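Local atomic coordinates of DegQ (Legionella fallonii, PDB entry 3PV5), a protein that probably degrades misfolded proteins as an HtrA-family serine protease with PDZ domains, assembling into 12-subunit particles that enclose their own proteolytic compartment. Residues A[275-280]-A[336-341]; A[262-267]-A[315-320]; A[386-391]-A[416-421]; A[409-414]-A[438-443]; A[34-39]-A[74-79]. All coordinates share one frame; numbering follows the deposited sequence.

Contact 1: residues A[275-280]-A[336-341]; sequences MGYPED and IVERDN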
# COMPACT_ATOMS: atom_id res chain seq x y z
N MET A 275 -27.21 -56.80 8.03
CA MET A 275 -26.92 -57.81 7.02
C MET A 275 -27.03 -59.27 7.48
O MET A 275 -26.84 -60.19 6.70
CB MET A 275 -25.59 -57.53 6.45
CG MET A 275 -25.63 -56.24 5.65
SD MET A 275 -24.05 -55.95 4.96
CE MET A 275 -24.21 -57.36 3.71
N GLY A 276 -27.38 -59.45 8.76
CA GLY A 276 -27.82 -60.74 9.30
C GLY A 276 -26.74 -61.53 10.00
O GLY A 276 -26.71 -62.73 9.86
N TYR A 277 -25.85 -60.82 10.71
CA TYR A 277 -24.70 -61.33 11.44
C TYR A 277 -24.74 -60.61 12.81
O TYR A 277 -25.33 -59.56 12.94
CB TYR A 277 -23.39 -60.93 10.77
CG TYR A 277 -23.25 -61.42 9.37
CD1 TYR A 277 -23.69 -60.66 8.31
CD2 TYR A 277 -22.65 -62.63 9.09
CE1 TYR A 277 -23.54 -61.10 7.00
CE2 TYR A 277 -22.52 -63.08 7.81
CZ TYR A 277 -22.98 -62.31 6.76
OH TYR A 277 -22.88 -62.74 5.44
N PRO A 278 -24.14 -61.20 13.84
CA PRO A 278 -24.03 -60.60 15.17
C PRO A 278 -23.26 -59.25 15.23
O PRO A 278 -22.36 -58.98 14.40
CB PRO A 278 -23.21 -61.65 15.96
CG PRO A 278 -23.38 -62.92 15.23
CD PRO A 278 -23.45 -62.50 13.78
N GLU A 279 -23.58 -58.47 16.25
CA GLU A 279 -23.02 -57.13 16.42
C GLU A 279 -21.50 -57.13 16.43
O GLU A 279 -20.88 -56.21 15.96
CB GLU A 279 -23.57 -56.44 17.70
CG GLU A 279 -23.31 -57.18 19.06
CD GLU A 279 -23.78 -56.37 20.30
OE1 GLU A 279 -24.63 -55.45 20.12
OE2 GLU A 279 -23.31 -56.66 21.46
N ASP A 280 -20.90 -58.17 16.96
CA ASP A 280 -19.46 -58.21 17.11
C ASP A 280 -18.79 -58.89 15.92
O ASP A 280 -17.58 -59.10 15.95
CB ASP A 280 -19.07 -58.94 18.43
CG ASP A 280 -19.65 -60.34 18.53
OD1 ASP A 280 -20.59 -60.68 17.76
OD2 ASP A 280 -19.19 -61.12 19.39
N ILE A 336 -11.35 -65.54 1.45
CA ILE A 336 -12.49 -66.15 2.10
C ILE A 336 -13.53 -65.11 2.47
O ILE A 336 -13.23 -64.08 3.06
CB ILE A 336 -12.09 -66.94 3.34
CG1 ILE A 336 -11.10 -68.05 2.92
CG2 ILE A 336 -13.36 -67.54 4.02
CD1 ILE A 336 -10.76 -69.00 4.07
N VAL A 337 -14.77 -65.44 2.16
CA VAL A 337 -15.86 -64.54 2.11
C VAL A 337 -17.03 -65.12 2.85
O VAL A 337 -17.23 -66.33 2.85
CB VAL A 337 -16.28 -64.38 0.64
CG1 VAL A 337 -17.75 -64.75 0.40
CG2 VAL A 337 -15.89 -63.02 0.13
N GLU A 338 -17.84 -64.26 3.46
CA GLU A 338 -19.13 -64.72 3.90
C GLU A 338 -20.24 -64.06 3.05
O GLU A 338 -20.18 -62.86 2.76
CB GLU A 338 -19.25 -64.45 5.38
CG GLU A 338 -20.43 -65.13 5.99
CD GLU A 338 -20.11 -66.30 6.89
OE1 GLU A 338 -18.94 -66.69 7.06
OE2 GLU A 338 -21.08 -66.83 7.46
N ARG A 339 -21.23 -64.84 2.62
CA ARG A 339 -22.29 -64.34 1.76
C ARG A 339 -23.63 -64.87 2.26
O ARG A 339 -23.89 -66.09 2.22
CB ARG A 339 -22.03 -64.75 0.30
CG ARG A 339 -23.14 -64.33 -0.68
CD ARG A 339 -22.91 -64.82 -2.11
NE ARG A 339 -21.64 -64.34 -2.65
CZ ARG A 339 -21.03 -64.78 -3.76
NH1 ARG A 339 -21.55 -65.74 -4.53
NH2 ARG A 339 -19.86 -64.26 -4.10
N ASP A 340 -24.48 -63.98 2.75
CA ASP A 340 -25.77 -64.38 3.38
C ASP A 340 -25.52 -65.59 4.29
O ASP A 340 -26.23 -66.61 4.23
CB ASP A 340 -26.85 -64.71 2.34
CG ASP A 340 -27.11 -63.55 1.36
OD1 ASP A 340 -27.36 -63.83 0.16
OD2 ASP A 340 -27.06 -62.36 1.78
N ASN A 341 -24.46 -65.50 5.08
CA ASN A 341 -24.18 -66.47 6.13
C ASN A 341 -23.61 -67.82 5.70
O ASN A 341 -23.38 -68.69 6.55
CB ASN A 341 -25.41 -66.63 7.04
CG ASN A 341 -25.41 -65.62 8.14
OD1 ASN A 341 -24.70 -65.77 9.13
ND2 ASN A 341 -26.16 -64.55 7.95
O HOH W 1 -23.34 -61.27 3.07

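Contact 2: residues A[262-267]-A[315-320]; sequences IFVQHL and TQATQV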
# COMPACT_ATOMS: atom_id res chain seq x y z
N ILE A 262 -11.41 -54.56 -6.10
CA ILE A 262 -12.25 -54.72 -4.90
C ILE A 262 -12.30 -53.40 -4.10
O ILE A 262 -11.28 -53.03 -3.52
CB ILE A 262 -11.59 -55.68 -3.93
CG1 ILE A 262 -11.34 -56.99 -4.60
CG2 ILE A 262 -12.46 -55.90 -2.76
CD1 ILE A 262 -10.57 -57.97 -3.71
N PHE A 263 -13.44 -52.71 -4.08
CA PHE A 263 -13.64 -51.62 -3.12
C PHE A 263 -14.30 -52.15 -1.86
O PHE A 263 -15.32 -52.83 -1.94
CB PHE A 263 -14.48 -50.48 -3.70
CG PHE A 263 -13.72 -49.58 -4.65
CD1 PHE A 263 -12.81 -50.12 -5.60
CD2 PHE A 263 -13.90 -48.18 -4.61
CE1 PHE A 263 -12.10 -49.29 -6.51
CE2 PHE A 263 -13.21 -47.32 -5.51
CZ PHE A 263 -12.30 -47.88 -6.47
N VAL A 264 -13.77 -51.77 -0.71
CA VAL A 264 -14.17 -52.35 0.57
C VAL A 264 -14.61 -51.24 1.55
O VAL A 264 -14.25 -50.10 1.34
CB VAL A 264 -12.95 -53.14 1.10
CG1 VAL A 264 -12.10 -52.29 2.02
CG2 VAL A 264 -13.35 -54.38 1.71
N GLN A 265 -15.46 -51.55 2.55
CA GLN A 265 -15.90 -50.55 3.55
C GLN A 265 -15.89 -51.08 4.98
O GLN A 265 -15.99 -52.27 5.20
CB GLN A 265 -17.25 -49.84 3.19
CG GLN A 265 -18.55 -50.46 3.75
CD GLN A 265 -19.82 -49.81 3.23
OE1 GLN A 265 -20.21 -50.08 2.10
NE2 GLN A 265 -20.49 -48.90 4.08
N HIS A 266 -15.73 -50.21 5.95
CA HIS A 266 -15.76 -50.67 7.33
C HIS A 266 -17.08 -51.33 7.65
O HIS A 266 -18.14 -50.69 7.47
CB HIS A 266 -15.53 -49.53 8.33
CG HIS A 266 -15.41 -50.03 9.73
ND1 HIS A 266 -16.20 -49.56 10.77
CD2 HIS A 266 -14.65 -51.03 10.25
CE1 HIS A 266 -15.92 -50.26 11.86
NE2 HIS A 266 -14.98 -51.15 11.58
N LEU A 267 -17.05 -52.60 8.12
CA LEU A 267 -18.25 -53.26 8.61
C LEU A 267 -18.58 -52.84 10.06
O LEU A 267 -18.06 -53.41 11.01
CB LEU A 267 -18.11 -54.79 8.53
CG LEU A 267 -19.36 -55.61 8.91
CD1 LEU A 267 -20.36 -55.54 7.72
CD2 LEU A 267 -19.06 -57.08 9.29
N THR A 315 -10.30 -58.59 10.06
CA THR A 315 -11.29 -58.09 10.98
C THR A 315 -11.64 -56.59 10.75
O THR A 315 -12.47 -56.04 11.48
CB THR A 315 -10.79 -58.19 12.44
OG1 THR A 315 -9.65 -57.32 12.61
CG2 THR A 315 -10.47 -59.67 12.85
N GLN A 316 -10.99 -55.97 9.77
CA GLN A 316 -11.00 -54.53 9.57
C GLN A 316 -10.81 -54.19 8.11
O GLN A 316 -9.92 -54.71 7.48
CB GLN A 316 -9.86 -53.89 10.37
CG GLN A 316 -10.32 -53.44 11.75
CD GLN A 316 -9.21 -52.82 12.58
OE1 GLN A 316 -8.12 -52.51 12.08
NE2 GLN A 316 -9.49 -52.63 13.87
N ALA A 317 -11.63 -53.32 7.58
CA ALA A 317 -11.56 -53.02 6.16
C ALA A 317 -10.18 -52.47 5.74
O ALA A 317 -9.66 -52.79 4.66
CB ALA A 317 -12.67 -52.04 5.78
N THR A 318 -9.61 -51.61 6.59
CA THR A 318 -8.30 -51.03 6.33
C THR A 318 -7.21 -52.08 6.09
O THR A 318 -6.32 -51.87 5.27
CB THR A 318 -7.85 -50.05 7.44
OG1 THR A 318 -8.08 -50.62 8.75
CG2 THR A 318 -8.64 -48.78 7.31
N GLN A 319 -7.32 -53.22 6.76
CA GLN A 319 -6.42 -54.33 6.49
C GLN A 319 -6.43 -54.73 5.02
O GLN A 319 -5.39 -54.93 4.41
CB GLN A 319 -6.80 -55.55 7.30
CG GLN A 319 -6.43 -55.48 8.71
CD GLN A 319 -6.81 -56.75 9.44
OE1 GLN A 319 -7.96 -57.18 9.44
NE2 GLN A 319 -5.84 -57.37 10.06
N VAL A 320 -7.61 -54.88 4.45
CA VAL A 320 -7.72 -55.47 3.13
C VAL A 320 -6.95 -54.68 2.15
O VAL A 320 -6.23 -55.23 1.35
CB VAL A 320 -9.19 -55.51 2.62
CG1 VAL A 320 -9.24 -55.71 1.09
CG2 VAL A 320 -9.96 -56.57 3.39

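Contact 3: residues A[386-391]-A[416-421]; sequences IGVQVV and KPVTDV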
# COMPACT_ATOMS: atom_id res chain seq x y z
N ILE A 386 -33.03 -37.07 -31.51
CA ILE A 386 -32.98 -38.39 -30.90
C ILE A 386 -31.59 -38.97 -31.07
O ILE A 386 -31.08 -39.00 -32.17
CB ILE A 386 -33.95 -39.37 -31.60
CG1 ILE A 386 -35.35 -38.79 -31.61
CG2 ILE A 386 -33.99 -40.69 -30.84
CD1 ILE A 386 -36.44 -39.74 -32.18
N GLY A 387 -31.00 -39.48 -30.01
CA GLY A 387 -29.63 -39.90 -30.08
C GLY A 387 -29.08 -40.34 -28.76
O GLY A 387 -29.85 -40.58 -27.86
N VAL A 388 -27.76 -40.50 -28.66
CA VAL A 388 -27.15 -40.72 -27.34
C VAL A 388 -26.19 -39.62 -26.94
O VAL A 388 -25.26 -39.27 -27.66
CB VAL A 388 -26.59 -42.13 -27.16
CG1 VAL A 388 -26.91 -43.02 -28.34
CG2 VAL A 388 -25.20 -42.12 -26.80
N GLN A 389 -26.44 -39.08 -25.76
CA GLN A 389 -25.77 -37.90 -25.30
C GLN A 389 -24.52 -38.42 -24.68
O GLN A 389 -24.57 -39.38 -23.97
CB GLN A 389 -26.66 -37.14 -24.30
CG GLN A 389 -26.07 -35.88 -23.68
CD GLN A 389 -26.95 -35.32 -22.56
OE1 GLN A 389 -27.47 -36.07 -21.68
NE2 GLN A 389 -27.10 -33.99 -22.55
N VAL A 390 -23.39 -37.81 -25.00
CA VAL A 390 -22.14 -38.14 -24.33
C VAL A 390 -22.12 -37.31 -23.07
O VAL A 390 -22.11 -36.06 -23.12
CB VAL A 390 -20.92 -37.80 -25.19
CG1 VAL A 390 -19.66 -38.09 -24.38
CG2 VAL A 390 -20.94 -38.63 -26.46
N VAL A 391 -22.15 -38.01 -21.95
CA VAL A 391 -22.29 -37.35 -20.64
C VAL A 391 -20.91 -37.16 -20.07
O VAL A 391 -20.68 -36.26 -19.27
CB VAL A 391 -23.01 -38.24 -19.63
CG1 VAL A 391 -22.94 -37.62 -18.21
CG2 VAL A 391 -24.40 -38.46 -20.05
N LYS A 416 -26.00 -44.66 -39.98
CA LYS A 416 -27.23 -45.20 -39.44
C LYS A 416 -27.67 -44.51 -38.13
O LYS A 416 -26.85 -44.22 -37.26
CB LYS A 416 -27.07 -46.65 -39.15
CG LYS A 416 -26.55 -47.43 -40.30
CD LYS A 416 -26.14 -48.83 -39.88
CE LYS A 416 -25.32 -49.49 -40.98
NZ LYS A 416 -25.15 -50.94 -40.73
N PRO A 417 -28.97 -44.25 -38.00
CA PRO A 417 -29.56 -43.62 -36.85
C PRO A 417 -29.39 -44.38 -35.57
O PRO A 417 -29.51 -45.57 -35.54
CB PRO A 417 -31.04 -43.55 -37.20
CG PRO A 417 -31.04 -43.40 -38.73
CD PRO A 417 -29.92 -44.30 -39.15
N VAL A 418 -29.17 -43.62 -34.52
CA VAL A 418 -28.89 -44.13 -33.21
C VAL A 418 -30.01 -43.65 -32.32
O VAL A 418 -30.21 -42.46 -32.23
CB VAL A 418 -27.56 -43.48 -32.70
CG1 VAL A 418 -27.47 -43.54 -31.21
CG2 VAL A 418 -26.45 -44.11 -33.34
N THR A 419 -30.70 -44.55 -31.65
CA THR A 419 -31.82 -44.23 -30.77
C THR A 419 -31.43 -44.38 -29.32
O THR A 419 -31.72 -43.52 -28.48
CB THR A 419 -33.05 -45.16 -31.01
OG1 THR A 419 -32.59 -46.51 -31.31
CG2 THR A 419 -33.88 -44.62 -32.18
N ASP A 420 -30.75 -45.45 -28.99
CA ASP A 420 -30.34 -45.61 -27.60
C ASP A 420 -28.93 -46.17 -27.55
O ASP A 420 -28.32 -46.44 -28.57
CB ASP A 420 -31.32 -46.53 -26.88
CG ASP A 420 -31.32 -47.93 -27.46
OD1 ASP A 420 -31.50 -48.01 -28.69
OD2 ASP A 420 -31.04 -48.90 -26.72
N VAL A 421 -28.46 -46.33 -26.34
CA VAL A 421 -27.13 -46.76 -26.07
C VAL A 421 -26.87 -48.07 -26.76
O VAL A 421 -25.98 -48.17 -27.63
CB VAL A 421 -26.87 -46.79 -24.57
CG1 VAL A 421 -25.51 -47.42 -24.24
CG2 VAL A 421 -26.95 -45.36 -24.04

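Contact 4: residues A[409-414]-A[438-443]; sequences IIISAN and QVLRGP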
# COMPACT_ATOMS: atom_id res chain seq x y z
N ILE A 409 -24.38 -34.90 -28.67
CA ILE A 409 -25.37 -35.88 -29.01
C ILE A 409 -24.94 -36.71 -30.22
O ILE A 409 -24.86 -36.19 -31.33
CB ILE A 409 -26.72 -35.22 -29.31
CG1 ILE A 409 -27.14 -34.22 -28.20
CG2 ILE A 409 -27.83 -36.31 -29.32
CD1 ILE A 409 -27.23 -34.92 -26.85
N ILE A 410 -24.73 -38.00 -30.06
CA ILE A 410 -24.47 -38.83 -31.20
C ILE A 410 -25.79 -39.22 -31.84
O ILE A 410 -26.56 -39.92 -31.19
CB ILE A 410 -23.73 -40.08 -30.83
CG1 ILE A 410 -22.41 -39.72 -30.22
CG2 ILE A 410 -23.53 -41.03 -32.06
CD1 ILE A 410 -21.63 -40.91 -29.74
N ILE A 411 -26.05 -38.76 -33.08
CA ILE A 411 -27.34 -39.00 -33.77
C ILE A 411 -27.19 -40.01 -34.92
O ILE A 411 -28.16 -40.63 -35.36
CB ILE A 411 -28.02 -37.69 -34.31
CG1 ILE A 411 -27.28 -37.14 -35.54
CG2 ILE A 411 -28.10 -36.60 -33.21
CD1 ILE A 411 -27.89 -35.75 -36.16
N SER A 412 -25.98 -40.25 -35.39
CA SER A 412 -25.82 -41.43 -36.19
C SER A 412 -24.44 -42.03 -36.09
O SER A 412 -23.50 -41.37 -35.73
CB SER A 412 -26.22 -41.16 -37.67
OG SER A 412 -25.32 -40.32 -38.29
N ALA A 413 -24.36 -43.31 -36.42
CA ALA A 413 -23.10 -44.05 -36.45
C ALA A 413 -23.05 -44.87 -37.76
O ALA A 413 -24.02 -45.60 -38.06
CB ALA A 413 -23.01 -44.95 -35.24
N ASN A 414 -21.94 -44.74 -38.51
CA ASN A 414 -21.79 -45.34 -39.86
C ASN A 414 -23.03 -45.06 -40.71
O ASN A 414 -23.60 -45.95 -41.33
CB ASN A 414 -21.57 -46.85 -39.79
CG ASN A 414 -20.22 -47.25 -39.24
OD1 ASN A 414 -19.23 -46.52 -39.33
ND2 ASN A 414 -20.17 -48.45 -38.71
N GLN A 438 -21.90 -38.92 -36.35
CA GLN A 438 -22.43 -37.58 -36.58
C GLN A 438 -22.92 -37.08 -35.24
O GLN A 438 -23.68 -37.77 -34.57
CB GLN A 438 -23.56 -37.64 -37.60
CG GLN A 438 -24.18 -36.36 -37.97
CD GLN A 438 -25.43 -36.54 -38.86
OE1 GLN A 438 -25.84 -37.67 -39.19
NE2 GLN A 438 -26.02 -35.42 -39.28
N VAL A 439 -22.43 -35.91 -34.81
CA VAL A 439 -22.82 -35.32 -33.54
C VAL A 439 -23.42 -33.94 -33.68
O VAL A 439 -22.95 -33.16 -34.51
CB VAL A 439 -21.65 -35.21 -32.61
CG1 VAL A 439 -20.95 -36.57 -32.52
CG2 VAL A 439 -20.71 -34.10 -33.01
N LEU A 440 -24.49 -33.67 -32.90
CA LEU A 440 -24.97 -32.30 -32.68
C LEU A 440 -24.23 -31.75 -31.48
O LEU A 440 -24.06 -32.43 -30.50
CB LEU A 440 -26.48 -32.25 -32.43
CG LEU A 440 -27.38 -32.65 -33.61
CD1 LEU A 440 -27.04 -34.01 -34.05
CD2 LEU A 440 -28.88 -32.62 -33.27
N ARG A 441 -23.73 -30.52 -31.60
CA ARG A 441 -23.07 -29.82 -30.49
C ARG A 441 -23.67 -28.45 -30.40
O ARG A 441 -23.52 -27.64 -31.31
CB ARG A 441 -21.58 -29.69 -30.71
CG ARG A 441 -20.87 -28.97 -29.55
CD ARG A 441 -19.32 -29.02 -29.74
NE ARG A 441 -18.85 -30.39 -30.00
CZ ARG A 441 -17.71 -30.73 -30.59
NH1 ARG A 441 -16.85 -29.79 -31.00
NH2 ARG A 441 -17.42 -32.03 -30.76
N GLY A 442 -24.40 -28.20 -29.33
CA GLY A 442 -25.26 -27.02 -29.28
C GLY A 442 -26.06 -26.79 -30.56
O GLY A 442 -26.92 -27.61 -30.93
N PRO A 443 -25.79 -25.68 -31.25
CA PRO A 443 -26.60 -25.35 -32.42
C PRO A 443 -26.04 -25.86 -33.74
O PRO A 443 -26.74 -25.76 -34.74
CB PRO A 443 -26.63 -23.83 -32.39
CG PRO A 443 -25.25 -23.45 -31.81
CD PRO A 443 -24.79 -24.63 -30.95

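Contact 5: residues A[34-39]-A[74-79]; sequences NVAVQG and KFESIG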
# COMPACT_ATOMS: atom_id res chain seq x y z
N ASN A 34 20.22 -41.01 12.49
CA ASN A 34 20.00 -39.77 11.85
C ASN A 34 20.21 -39.91 10.38
O ASN A 34 21.09 -40.62 9.97
CB ASN A 34 21.00 -38.76 12.39
CG ASN A 34 20.42 -37.43 12.41
OD1 ASN A 34 19.41 -37.21 13.09
ND2 ASN A 34 20.94 -36.55 11.60
N VAL A 35 19.40 -39.23 9.57
CA VAL A 35 19.45 -39.33 8.13
C VAL A 35 19.58 -37.97 7.54
O VAL A 35 18.66 -37.18 7.65
CB VAL A 35 18.19 -40.01 7.54
CG1 VAL A 35 18.15 -39.87 5.96
CG2 VAL A 35 18.12 -41.49 7.93
N ALA A 36 20.72 -37.69 6.92
CA ALA A 36 20.99 -36.35 6.36
C ALA A 36 21.12 -36.42 4.82
O ALA A 36 21.72 -37.34 4.31
CB ALA A 36 22.26 -35.72 7.03
N VAL A 37 20.55 -35.46 4.12
CA VAL A 37 20.37 -35.54 2.69
C VAL A 37 20.80 -34.24 2.10
O VAL A 37 20.51 -33.18 2.68
CB VAL A 37 18.91 -35.73 2.32
CG1 VAL A 37 18.74 -35.67 0.79
CG2 VAL A 37 18.37 -37.04 2.86
N GLN A 38 21.50 -34.31 0.97
CA GLN A 38 21.84 -33.12 0.17
C GLN A 38 21.33 -33.38 -1.23
O GLN A 38 21.36 -34.51 -1.72
CB GLN A 38 23.36 -32.86 0.11
CG GLN A 38 24.05 -32.64 1.50
CD GLN A 38 25.41 -33.38 1.62
OE1 GLN A 38 26.44 -32.96 1.06
NE2 GLN A 38 25.39 -34.50 2.33
N GLY A 39 20.86 -32.35 -1.89
CA GLY A 39 20.33 -32.53 -3.22
C GLY A 39 20.03 -31.23 -3.89
O GLY A 39 20.41 -30.17 -3.39
N LYS A 74 20.02 -26.21 -4.60
CA LYS A 74 20.47 -27.18 -3.60
C LYS A 74 19.72 -27.03 -2.29
O LYS A 74 19.30 -25.94 -1.93
CB LYS A 74 21.99 -27.15 -3.39
CG LYS A 74 22.56 -25.92 -2.70
CD LYS A 74 24.08 -26.03 -2.63
CE LYS A 74 24.55 -27.09 -1.60
NZ LYS A 74 25.88 -27.64 -2.01
N PHE A 75 19.53 -28.15 -1.60
CA PHE A 75 18.76 -28.20 -0.36
C PHE A 75 19.40 -29.19 0.60
O PHE A 75 20.15 -30.07 0.21
CB PHE A 75 17.27 -28.55 -0.63
CG PHE A 75 17.03 -30.01 -0.97
CD1 PHE A 75 16.61 -30.90 -0.00
CD2 PHE A 75 17.20 -30.48 -2.26
CE1 PHE A 75 16.39 -32.26 -0.31
CE2 PHE A 75 16.98 -31.83 -2.58
CZ PHE A 75 16.58 -32.72 -1.60
N GLU A 76 19.12 -28.98 1.88
CA GLU A 76 19.44 -29.90 2.95
C GLU A 76 18.12 -30.38 3.55
O GLU A 76 17.05 -29.82 3.31
CB GLU A 76 20.29 -29.20 4.04
CG GLU A 76 21.73 -29.73 4.21
CD GLU A 76 21.89 -30.67 5.46
OE1 GLU A 76 21.81 -31.92 5.31
OE2 GLU A 76 22.08 -30.15 6.60
N SER A 77 18.20 -31.42 4.36
CA SER A 77 17.02 -32.02 4.90
C SER A 77 17.51 -33.12 5.80
O SER A 77 18.46 -33.82 5.47
CB SER A 77 16.13 -32.54 3.76
OG SER A 77 15.30 -33.62 4.16
N ILE A 78 16.92 -33.23 6.98
CA ILE A 78 17.34 -34.24 7.90
C ILE A 78 16.12 -34.85 8.54
O ILE A 78 15.14 -34.17 8.79
CB ILE A 78 18.48 -33.71 8.92
CG1 ILE A 78 18.03 -33.61 10.38
CG2 ILE A 78 19.13 -32.40 8.42
CD1 ILE A 78 18.23 -34.90 11.16
N GLY A 79 16.18 -36.16 8.76
CA GLY A 79 15.18 -36.88 9.47
C GLY A 79 15.84 -38.04 10.16
O GLY A 79 17.01 -38.01 10.42

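Contact 1: residues A[275-280]-A[336-341]
Gly-276 meets the amide of Asn-341 just past the end of helix 269-275. It is the first residue to leave that helix, in a Schellman motif, and its positive phi suits glycine. Its carbonyl O accepts a hydrogen bond from Asn-341 ND2 at 2.7 Å. The oxygen lies close to the plane of the Asn-341 amide, but ND2 sits above the plane of the carbonyl. Tyr-277 comes next and supplies the largest share of the buried surface. Its CG is anti to the carbonyl carbon (chi1 -59°), and the ring reaches the end of strand 332-339. Asp-340 and Asn-341 form the turn there. This turn links 332-339 to 342-349 as a beta hairpin at the surface of the first PDZ domain. Tyr-277 OH accepts a bond from Asn-341 N at 3.2 Å. It also bonds to a water at 2.8 Å, and that water accepts from Asp-340 N. The Asn-341 amide lies over one ring face, the two planes 24° apart, with ND2 offset toward the rim. At the ring edge, Tyr-277 CE2 touches Glu-338 CG at 3.4 Å. The tyrosine also stacks with Phe-281 and touches Ile-305 of strand 305-309.

Contact 2: residues A[262-267]-A[315-320]
Strand 262-266 passes the first turn of helix 317-325 and comes nearest where the CA atoms of His-266 and Ala-317 are 5.0 Å apart. The Ala-317 methyl points straight at the strand backbone. Its CB lies 3.4 Å from Gln-265 O and 3.6 Å from His-266 N. Beside it, Val-264 turns both methyls to the helix. Val-264 CG1 sits 3.8 Å from Ala-317 CB and also touches the Ala-317 carbonyl. Val-264 CG2 faces Val-320 CG1, one turn on, at a looser 4.4 Å. In PDZ domains the peptide groove runs between a strand and a helix placed like these two. This strand and helix are probably the two walls of that groove, joined here at the first turn of the helix. Ile-262 continues the row against Ile-324. The helix start is held by its own residues: Thr-315 N donates to Gln-319 OE1 at 2.8 Å, nearly in line with the side-chain carbonyl. A weak bond from Gln-316 N reaches the same oxygen. Val-320 N donates to Ala-317 O at 2.9 Å. On the other side of the strand, Gln-265 points away from the helix, and its OE1 accepts a bond from Tyr-447 N of a neighbouring subunit.

Contact 3: residues A[386-391]-A[416-421]
Gly-387 and Val-388 pack against Val-418 and Asp-420 on the buried side of this contact. The backbones come close here, with the CA atoms of Gly-387 and Thr-419 4.9 Å apart. Gly-387 CA makes a CH...O contact with Val-418 O at 3.4 Å, nearly straight at the hydrogen (163°). Val-388 CG1 sits 3.7 Å from Asp-420 O. The side chains of Val-388 and Val-418 cross at about a right angle, but their closest methyls are modelled too near each other, so the detail of that touch is doubtful. The other side is looser and more exposed. Ile-386 and Thr-419 lie side by side and point the same way. The branch of Ile-386 that touches is CG2, anti to the backbone N, which lies 4.2 Å from Thr-419 CG2. Thr-419 OG1 turns to its own neighbour and donates to Asp-420 OD1 at 3.2 Å. Asp-420 holds the N-cap position of helix 421-428, and Ser-423 OG bonds back to both Thr-419 N and Asp-420 O. Val-388 and Val-418 also meet Leu-424 of that helix. The loop leading into the N-cap thus packs on the corner of strand 384-393 at Gly-387, where helix 421-428 meets the antiparallel sheet of the second PDZ domain.

Contact 4: residues A[409-414]-A[438-443]
Strands 409-413 and 438-441 form a buried antiparallel pair with a classic beta bulge, inside the sheet of the second PDZ domain. Their directions are 146° apart. Ile-409 and Leu-440 are a hydrogen-bonded pair: Ile-409 N donates to Leu-440 O at 3.1 Å, and Leu-440 N donates back to Ile-409 O at 3.0 Å. Ile-410 and Val-439 follow as a non-hydrogen-bonded pair. Then the register shifts by one, and both Ile-411 and Ser-412 face Gln-438. Gln-438 O takes a bond from Ile-411 N at 3.0 Å and a weak one from Ser-412 N at 3.5 Å. Gln-438 N donates to Ser-412 O at 3.0 Å. The side chains of Ser-412 and Gln-438 also join. Gln-438 has CG anti to its backbone N (chi1 -178°) and stays extended, which lays its amide beside the serine. Ser-412 OG donates to Gln-438 OE1 at 2.8 Å, on a lone pair in the amide plane. Ile-411 CD1 runs across the same amide, 3.7 Å from Gln-438 NE2. Ile-411 also packs on Leu-440 at about a right angle, though the modelled distances there are too short to trust. On the other face, Ile-410 CG1 meets Val-439 CG1 at 4.2 Å. That face is covered by helix 421-428, where Leu-424 touches Ile-410. Strand 384-393 lies along one side of the pair, and strand 444-450 along the other.

Contact 5: residues A[34-39]-A[74-79]
Phe-75 lays its ring over Gly-39 of the opposite strand. From CB, the ring carbon CG turns between the backbone N and the carbonyl carbon (chi1 74°), which swings the ring over its neighbour. Phe-75 CG is 4.2 Å from Gly-39 O. Further out, CD2 of Phe-75 lies 3.4 Å from Gly-39 C. CE2 of Phe-75 comes to 3.5 Å from Gly-39 CA, and at the far end Phe-75 CZ is 4.1 Å from Gly-39 CA. On the other flank, CE1 of Phe-75 meets Val-37 CG1 at 4.3 Å. The ring thus covers a residue that has no side chain of its own. The backbones beneath it are joined at both ends. Phe-75 N donates to Gly-39 O at 2.8 Å, and Gly-39 N donates to Phe-75 O at a longer 3.2 Å. Further along, Val-37 N donates to Ser-77 O. Val-35 and Gly-79 form another hydrogen-bonded pair, with Val-35 N 2.8 Å from Gly-79 O. At that end, CD1 of Ile-78 crosses the Asn-34 amide. These strands are antiparallel neighbours in the first barrel of the trypsin-like fold. Gly-79 lies near, without touching, a probable Ser-His-Asp triad. Lys-74 makes a salt bridge to Glu-395 of a neighbouring subunit. On its other edge, strand 32-40 pairs with strand 101-107, which closes the barrel. Helix 95-98 lies against Val-35, and Leu-41 and Asn-100 touch Phe-75.

Contacts 1 and 2 belong to the first PDZ domain, their centres 14 Å apart. Contacts 3 and 4 belong to the second and touch each other: Val-388 and Val-418 both have probable backbone bonds to the 409-414 segment. Contact 5 stands apart in the protease barrel, its centre 58 Å from those of contacts 3 and 4. Contacts 2 and 4 are buried, contact 1 is at the surface, and contacts 3 and 5 are partly buried. Contacts 4 and 5 are strand pairs joined by backbone bonds. Contact 2 packs a helix start, and contact 3 the loop before a helix, on a strand; methyls touch backbone and each other, with a CH...O contact in contact 3. Contact 1 relies on polar groups and a water.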